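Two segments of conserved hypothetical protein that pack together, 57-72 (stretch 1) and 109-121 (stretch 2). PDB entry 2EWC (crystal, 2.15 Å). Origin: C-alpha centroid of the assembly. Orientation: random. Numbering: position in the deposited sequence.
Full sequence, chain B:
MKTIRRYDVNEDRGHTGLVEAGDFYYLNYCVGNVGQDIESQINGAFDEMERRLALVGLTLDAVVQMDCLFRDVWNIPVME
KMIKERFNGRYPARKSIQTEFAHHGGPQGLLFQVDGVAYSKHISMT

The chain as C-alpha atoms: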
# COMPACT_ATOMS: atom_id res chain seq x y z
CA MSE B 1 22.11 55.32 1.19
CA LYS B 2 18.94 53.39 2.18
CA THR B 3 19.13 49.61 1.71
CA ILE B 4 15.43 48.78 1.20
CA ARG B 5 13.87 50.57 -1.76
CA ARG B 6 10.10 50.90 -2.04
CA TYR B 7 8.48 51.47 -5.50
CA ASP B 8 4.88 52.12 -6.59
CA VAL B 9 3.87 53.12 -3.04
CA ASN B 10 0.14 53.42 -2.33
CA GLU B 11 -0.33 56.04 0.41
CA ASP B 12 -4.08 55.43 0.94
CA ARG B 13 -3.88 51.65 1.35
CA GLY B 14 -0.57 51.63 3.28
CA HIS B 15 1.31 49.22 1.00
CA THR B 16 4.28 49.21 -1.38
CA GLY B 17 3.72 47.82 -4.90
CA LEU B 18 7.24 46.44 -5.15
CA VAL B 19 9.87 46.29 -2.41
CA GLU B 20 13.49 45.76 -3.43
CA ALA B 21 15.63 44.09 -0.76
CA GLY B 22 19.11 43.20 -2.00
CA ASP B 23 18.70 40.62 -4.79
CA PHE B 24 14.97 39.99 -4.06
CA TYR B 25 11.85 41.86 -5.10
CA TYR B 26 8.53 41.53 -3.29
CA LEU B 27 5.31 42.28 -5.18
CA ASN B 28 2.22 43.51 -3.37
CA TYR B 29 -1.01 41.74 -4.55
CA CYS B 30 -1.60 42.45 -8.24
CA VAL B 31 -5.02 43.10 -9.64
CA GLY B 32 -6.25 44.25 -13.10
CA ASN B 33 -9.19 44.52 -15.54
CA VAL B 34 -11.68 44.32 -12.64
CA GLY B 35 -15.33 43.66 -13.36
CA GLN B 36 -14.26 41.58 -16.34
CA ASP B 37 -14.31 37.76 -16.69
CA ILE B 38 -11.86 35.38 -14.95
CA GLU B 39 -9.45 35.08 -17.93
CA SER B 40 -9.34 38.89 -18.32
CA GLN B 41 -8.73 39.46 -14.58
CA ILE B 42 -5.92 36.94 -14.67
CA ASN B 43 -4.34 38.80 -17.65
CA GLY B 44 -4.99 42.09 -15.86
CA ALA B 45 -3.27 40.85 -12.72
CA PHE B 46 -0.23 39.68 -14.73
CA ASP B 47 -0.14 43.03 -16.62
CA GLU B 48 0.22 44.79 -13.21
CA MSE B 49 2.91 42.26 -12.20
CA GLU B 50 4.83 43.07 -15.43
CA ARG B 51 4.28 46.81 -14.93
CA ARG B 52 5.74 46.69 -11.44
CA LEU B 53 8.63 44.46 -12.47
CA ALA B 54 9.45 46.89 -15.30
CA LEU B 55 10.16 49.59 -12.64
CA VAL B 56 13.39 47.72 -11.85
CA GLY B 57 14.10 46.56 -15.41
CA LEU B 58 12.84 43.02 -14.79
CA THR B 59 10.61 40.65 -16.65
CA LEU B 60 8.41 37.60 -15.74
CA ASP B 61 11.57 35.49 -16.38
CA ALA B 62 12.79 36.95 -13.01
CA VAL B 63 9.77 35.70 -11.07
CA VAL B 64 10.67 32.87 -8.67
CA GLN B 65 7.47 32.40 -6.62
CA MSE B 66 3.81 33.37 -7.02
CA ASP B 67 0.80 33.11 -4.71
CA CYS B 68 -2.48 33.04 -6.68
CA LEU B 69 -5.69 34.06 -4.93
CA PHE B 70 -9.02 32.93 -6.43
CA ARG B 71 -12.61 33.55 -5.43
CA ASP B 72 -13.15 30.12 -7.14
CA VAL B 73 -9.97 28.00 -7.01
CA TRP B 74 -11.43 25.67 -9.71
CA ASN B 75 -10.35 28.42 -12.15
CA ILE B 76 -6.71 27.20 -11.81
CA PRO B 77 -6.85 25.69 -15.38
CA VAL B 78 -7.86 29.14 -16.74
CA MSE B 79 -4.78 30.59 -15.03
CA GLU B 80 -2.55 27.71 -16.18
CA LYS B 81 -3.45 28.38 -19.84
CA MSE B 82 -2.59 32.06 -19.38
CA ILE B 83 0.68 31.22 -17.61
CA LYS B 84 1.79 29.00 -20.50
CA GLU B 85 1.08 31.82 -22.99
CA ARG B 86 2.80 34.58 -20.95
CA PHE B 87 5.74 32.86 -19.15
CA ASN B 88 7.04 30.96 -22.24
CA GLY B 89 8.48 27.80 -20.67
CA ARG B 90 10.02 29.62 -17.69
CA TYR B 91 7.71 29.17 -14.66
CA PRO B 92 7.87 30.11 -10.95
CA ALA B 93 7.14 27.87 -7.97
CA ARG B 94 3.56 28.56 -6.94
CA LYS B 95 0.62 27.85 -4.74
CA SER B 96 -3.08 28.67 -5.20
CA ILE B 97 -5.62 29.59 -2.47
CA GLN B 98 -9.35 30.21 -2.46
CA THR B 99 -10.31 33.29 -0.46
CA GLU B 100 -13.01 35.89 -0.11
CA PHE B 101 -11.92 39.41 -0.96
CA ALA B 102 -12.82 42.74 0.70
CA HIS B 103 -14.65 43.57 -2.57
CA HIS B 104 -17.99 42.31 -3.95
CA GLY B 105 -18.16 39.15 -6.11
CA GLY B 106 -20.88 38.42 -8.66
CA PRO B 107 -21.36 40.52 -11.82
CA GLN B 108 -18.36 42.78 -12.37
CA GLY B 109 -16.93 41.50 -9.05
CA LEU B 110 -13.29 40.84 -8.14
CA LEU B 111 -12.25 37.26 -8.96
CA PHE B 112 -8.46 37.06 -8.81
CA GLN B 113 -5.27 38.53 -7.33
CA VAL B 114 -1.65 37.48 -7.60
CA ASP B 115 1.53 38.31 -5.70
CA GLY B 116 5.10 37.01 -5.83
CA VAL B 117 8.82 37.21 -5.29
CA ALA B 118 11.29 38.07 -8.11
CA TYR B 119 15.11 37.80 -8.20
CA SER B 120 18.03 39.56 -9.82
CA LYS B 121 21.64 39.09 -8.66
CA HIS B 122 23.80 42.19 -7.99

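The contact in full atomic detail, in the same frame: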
# COMPACT_ATOMS: atom_id res chain seq x y z
N GLY B 57 13.53 47.13 -14.19
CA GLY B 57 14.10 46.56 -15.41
C GLY B 57 14.01 45.04 -15.48
O GLY B 57 14.82 44.40 -16.15
N LEU B 58 13.03 44.47 -14.79
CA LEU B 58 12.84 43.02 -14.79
C LEU B 58 11.63 42.61 -15.60
O LEU B 58 10.83 43.44 -16.04
CB LEU B 58 12.76 42.46 -13.36
CG LEU B 58 14.00 42.63 -12.47
CD1 LEU B 58 13.70 42.14 -11.08
CD2 LEU B 58 15.23 41.92 -13.08
N THR B 59 11.50 41.30 -15.75
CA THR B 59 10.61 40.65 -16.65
C THR B 59 10.08 39.42 -15.86
O THR B 59 10.67 39.02 -14.84
CB THR B 59 11.48 40.28 -17.87
OG1 THR B 59 11.03 40.94 -19.07
CG2 THR B 59 11.66 38.80 -18.06
N LEU B 60 8.97 38.84 -16.31
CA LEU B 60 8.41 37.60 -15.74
C LEU B 60 9.42 36.45 -15.63
O LEU B 60 9.23 35.55 -14.80
CB LEU B 60 7.22 37.11 -16.56
CG LEU B 60 5.96 37.99 -16.60
CD1 LEU B 60 4.88 37.37 -17.44
CD2 LEU B 60 5.46 38.28 -15.23
N ASP B 61 10.46 36.46 -16.48
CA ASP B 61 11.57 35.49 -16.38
C ASP B 61 12.28 35.62 -15.01
O ASP B 61 12.92 34.67 -14.57
CB ASP B 61 12.60 35.69 -17.50
CG ASP B 61 12.25 34.94 -18.83
OD1 ASP B 61 11.09 34.49 -19.08
OD2 ASP B 61 13.19 34.85 -19.67
N ALA B 62 12.18 36.77 -14.34
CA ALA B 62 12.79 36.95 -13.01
C ALA B 62 11.91 36.44 -11.88
O ALA B 62 12.36 36.36 -10.74
CB ALA B 62 13.15 38.40 -12.77
N VAL B 63 10.66 36.09 -12.16
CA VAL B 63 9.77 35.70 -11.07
C VAL B 63 10.03 34.28 -10.57
O VAL B 63 10.01 33.33 -11.35
CB VAL B 63 8.29 35.90 -11.44
CG1 VAL B 63 7.39 35.49 -10.23
CG2 VAL B 63 8.05 37.35 -11.79
N VAL B 64 10.30 34.15 -9.27
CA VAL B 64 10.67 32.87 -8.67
C VAL B 64 9.52 32.18 -7.94
O VAL B 64 9.49 30.95 -7.86
CB VAL B 64 11.94 32.97 -7.75
CG1 VAL B 64 13.15 33.50 -8.54
CG2 VAL B 64 11.71 33.83 -6.50
N GLN B 65 8.56 32.96 -7.44
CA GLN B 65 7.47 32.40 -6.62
C GLN B 65 6.24 33.27 -6.75
O GLN B 65 6.36 34.49 -6.81
CB GLN B 65 7.89 32.23 -5.14
CG GLN B 65 6.99 31.27 -4.35
CD GLN B 65 5.73 31.96 -3.81
OE1 GLN B 65 5.73 33.18 -3.64
NE2 GLN B 65 4.67 31.19 -3.55
N MSE B 66 5.06 32.65 -6.78
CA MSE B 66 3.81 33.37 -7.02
C MSE B 66 2.74 32.75 -6.15
O MSE B 66 2.62 31.54 -6.12
CB MSE B 66 3.40 33.19 -8.48
CG MSE B 66 3.08 34.46 -9.23
SE MSE B 66 3.00 34.29 -11.05
CE MSE B 66 2.24 32.70 -11.23
N ASP B 67 1.99 33.58 -5.43
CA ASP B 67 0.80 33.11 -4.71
C ASP B 67 -0.41 33.58 -5.51
O ASP B 67 -0.49 34.76 -5.82
CB ASP B 67 0.77 33.68 -3.29
CG ASP B 67 1.66 32.93 -2.33
OD1 ASP B 67 2.21 31.88 -2.72
OD2 ASP B 67 1.82 33.36 -1.16
N CYS B 68 -1.31 32.67 -5.86
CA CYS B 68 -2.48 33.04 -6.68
C CYS B 68 -3.74 32.94 -5.85
O CYS B 68 -4.02 31.89 -5.26
CB CYS B 68 -2.57 32.14 -7.91
SG CYS B 68 -0.95 31.90 -8.73
N LEU B 69 -4.50 34.03 -5.78
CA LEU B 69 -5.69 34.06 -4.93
C LEU B 69 -6.95 34.05 -5.81
O LEU B 69 -7.13 34.93 -6.63
CB LEU B 69 -5.71 35.30 -4.01
CG LEU B 69 -4.57 35.56 -3.01
CD1 LEU B 69 -4.86 36.79 -2.12
CD2 LEU B 69 -4.30 34.37 -2.12
N PHE B 70 -7.83 33.08 -5.59
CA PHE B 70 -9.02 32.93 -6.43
C PHE B 70 -10.26 33.01 -5.56
O PHE B 70 -10.31 32.42 -4.47
CB PHE B 70 -9.08 31.54 -7.07
CG PHE B 70 -8.00 31.25 -8.10
CD1 PHE B 70 -8.29 31.34 -9.47
CD2 PHE B 70 -6.76 30.78 -7.70
CE1 PHE B 70 -7.33 31.06 -10.42
CE2 PHE B 70 -5.78 30.48 -8.65
CZ PHE B 70 -6.05 30.63 -10.02
N ARG B 71 -11.30 33.68 -6.06
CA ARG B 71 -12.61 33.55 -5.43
C ARG B 71 -13.14 32.10 -5.63
O ARG B 71 -13.84 31.57 -4.76
CB ARG B 71 -13.58 34.58 -6.02
CG ARG B 71 -14.95 34.61 -5.36
CD ARG B 71 -15.81 35.73 -5.98
NE ARG B 71 -15.30 37.08 -5.68
CZ ARG B 71 -15.51 37.76 -4.55
NH1 ARG B 71 -16.23 37.23 -3.56
NH2 ARG B 71 -15.01 39.00 -4.44
N ASP B 72 -12.80 31.50 -6.78
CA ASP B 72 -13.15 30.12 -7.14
C ASP B 72 -11.87 29.42 -7.60
O ASP B 72 -11.46 29.61 -8.75
CB ASP B 72 -14.23 30.06 -8.26
CG ASP B 72 -14.65 28.62 -8.64
OD1 ASP B 72 -14.10 27.65 -8.06
OD2 ASP B 72 -15.55 28.44 -9.51
N GLY B 109 -17.62 41.58 -10.33
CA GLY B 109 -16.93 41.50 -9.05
C GLY B 109 -15.46 41.15 -9.21
O GLY B 109 -15.02 40.82 -10.32
N LEU B 110 -14.70 41.19 -8.12
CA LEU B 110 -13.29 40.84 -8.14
C LEU B 110 -13.14 39.34 -8.01
O LEU B 110 -13.72 38.74 -7.09
CB LEU B 110 -12.54 41.52 -6.99
CG LEU B 110 -11.09 41.10 -6.71
CD1 LEU B 110 -10.13 41.49 -7.90
CD2 LEU B 110 -10.62 41.76 -5.41
N LEU B 111 -12.38 38.72 -8.92
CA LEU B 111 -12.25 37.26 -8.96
C LEU B 111 -10.86 36.71 -8.68
O LEU B 111 -10.71 35.51 -8.42
CB LEU B 111 -12.73 36.72 -10.33
CG LEU B 111 -14.12 37.19 -10.81
CD1 LEU B 111 -14.38 36.88 -12.30
CD2 LEU B 111 -15.28 36.65 -9.89
N PHE B 112 -9.83 37.55 -8.76
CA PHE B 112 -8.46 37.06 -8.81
C PHE B 112 -7.44 38.11 -8.41
O PHE B 112 -7.58 39.29 -8.77
CB PHE B 112 -8.18 36.55 -10.23
CG PHE B 112 -6.80 35.99 -10.41
CD1 PHE B 112 -6.50 34.69 -10.02
CD2 PHE B 112 -5.79 36.79 -10.95
CE1 PHE B 112 -5.20 34.17 -10.18
CE2 PHE B 112 -4.50 36.28 -11.11
CZ PHE B 112 -4.21 34.95 -10.73
N GLN B 113 -6.43 37.69 -7.66
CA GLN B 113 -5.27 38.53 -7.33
C GLN B 113 -4.06 37.64 -7.42
O GLN B 113 -4.18 36.42 -7.29
CB GLN B 113 -5.35 39.10 -5.93
CG GLN B 113 -6.49 40.08 -5.67
CD GLN B 113 -6.42 40.68 -4.27
OE1 GLN B 113 -5.73 40.16 -3.40
NE2 GLN B 113 -7.17 41.77 -4.05
N VAL B 114 -2.89 38.24 -7.64
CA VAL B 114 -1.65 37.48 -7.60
C VAL B 114 -0.56 38.31 -6.90
O VAL B 114 -0.58 39.52 -6.94
CB VAL B 114 -1.24 36.97 -9.00
CG1 VAL B 114 -0.84 38.13 -9.97
CG2 VAL B 114 -0.16 35.92 -8.89
N ASP B 115 0.34 37.64 -6.19
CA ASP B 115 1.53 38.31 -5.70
C ASP B 115 2.73 37.43 -6.00
O ASP B 115 2.59 36.38 -6.63
CB ASP B 115 1.38 38.66 -4.21
CG ASP B 115 1.70 37.50 -3.27
OD1 ASP B 115 1.96 37.77 -2.06
OD2 ASP B 115 1.71 36.32 -3.71
N GLY B 116 3.92 37.84 -5.58
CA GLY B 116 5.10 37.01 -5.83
C GLY B 116 6.39 37.60 -5.34
O GLY B 116 6.43 38.72 -4.81
N VAL B 117 7.45 36.81 -5.53
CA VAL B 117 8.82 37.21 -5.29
C VAL B 117 9.56 37.13 -6.64
O VAL B 117 9.37 36.19 -7.39
CB VAL B 117 9.50 36.26 -4.24
CG1 VAL B 117 10.87 36.78 -3.86
CG2 VAL B 117 8.62 36.10 -2.97
N ALA B 118 10.38 38.13 -6.95
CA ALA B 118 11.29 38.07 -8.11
C ALA B 118 12.77 38.15 -7.66
O ALA B 118 13.06 38.52 -6.52
CB ALA B 118 10.96 39.18 -9.10
N TYR B 119 13.70 37.82 -8.56
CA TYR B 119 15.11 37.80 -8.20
C TYR B 119 15.98 38.35 -9.31
O TYR B 119 15.70 38.14 -10.50
CB TYR B 119 15.53 36.37 -7.90
CG TYR B 119 17.02 36.14 -7.67
CD1 TYR B 119 17.60 36.37 -6.42
CD2 TYR B 119 17.85 35.66 -8.70
CE1 TYR B 119 18.94 36.13 -6.18
CE2 TYR B 119 19.23 35.43 -8.47
CZ TYR B 119 19.75 35.67 -7.19
OH TYR B 119 21.08 35.46 -6.91
N SER B 120 17.04 39.05 -8.90
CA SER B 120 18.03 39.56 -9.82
C SER B 120 19.34 39.83 -9.06
O SER B 120 19.41 40.74 -8.24
CB SER B 120 17.54 40.83 -10.50
OG SER B 120 18.43 41.19 -11.53
N LYS B 121 20.34 39.01 -9.35
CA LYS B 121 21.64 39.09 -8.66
C LYS B 121 22.43 40.38 -8.96
O LYS B 121 22.66 40.71 -10.12
CB LYS B 121 22.49 37.84 -9.01
CG LYS B 121 23.96 37.85 -8.56
CD LYS B 121 24.11 37.90 -7.05
CE LYS B 121 25.58 37.89 -6.63
NZ LYS B 121 26.13 36.51 -6.60
O HOH W 1 4.20 35.03 -2.75
O HOH W 2 -12.10 32.95 -9.15

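Strands 63-70 and 112-119 run antiparallel, and most of what joins them is backbone. From Asp-67 onward the ladder is regular: Asp-115 N donates to Asp-67 O (3.0 Å) and Asp-67 N to Asp-115 O (3.1 Å), then Leu-69 N to Gln-113 O (2.8 Å) and Gln-113 N to Leu-69 O (3.0 Å). Arg-71 N continues it beyond the strand, reaching Leu-111 O at 3.0 Å.

Near the other end a beta bulge shifts the register by one. There Val-117 O accepts twice, from Val-64 N at 2.9 Å and, weakly, from Gln-65 N at 3.3 Å, so the extra residue leaves neither amide unpaired. Val-117 N returns a bond to Gln-65 O (2.9 Å), and Tyr-119 N to Ala-62 O (2.9 Å). Gly-116 suits its place opposite Met-66, where the CA atoms of the two residues are only 4.0 Å apart: a beta carbon on it would clash with Gln-65 O.

Arginine suits the end of the ladder because its side chain can satisfy a carbonyl that the strand pairing leaves over. Both Arg-71 NE (2.7 Å) and Arg-71 NH2 (3.0 Å) donate to Leu-110 O, which lies at the edge of the guanidinium. Nearby, a water accepts from Asp-72 N (2.9 Å) and donates to Leu-111 O (3.0 Å), giving that carbonyl a second donor.

On the face carrying Gln-65, Asp-67 and Asp-115, two carboxylates approach, with Asp-67 OD2 and Asp-115 OD2 3.9 Å apart. Gln-65 NE2 donates to Asp-67 OD1 (2.7 Å), and both Asp-67 oxygens also have partners elsewhere in the structure.

The other face is largely apolar. Met-66 CG, of a selenomethionine, meets Val-114 CG2 at 3.6 Å, and the edge of Phe-112 points into the face of Phe-70, with Phe-70 CZ 3.6 Å from Phe-112 CE1.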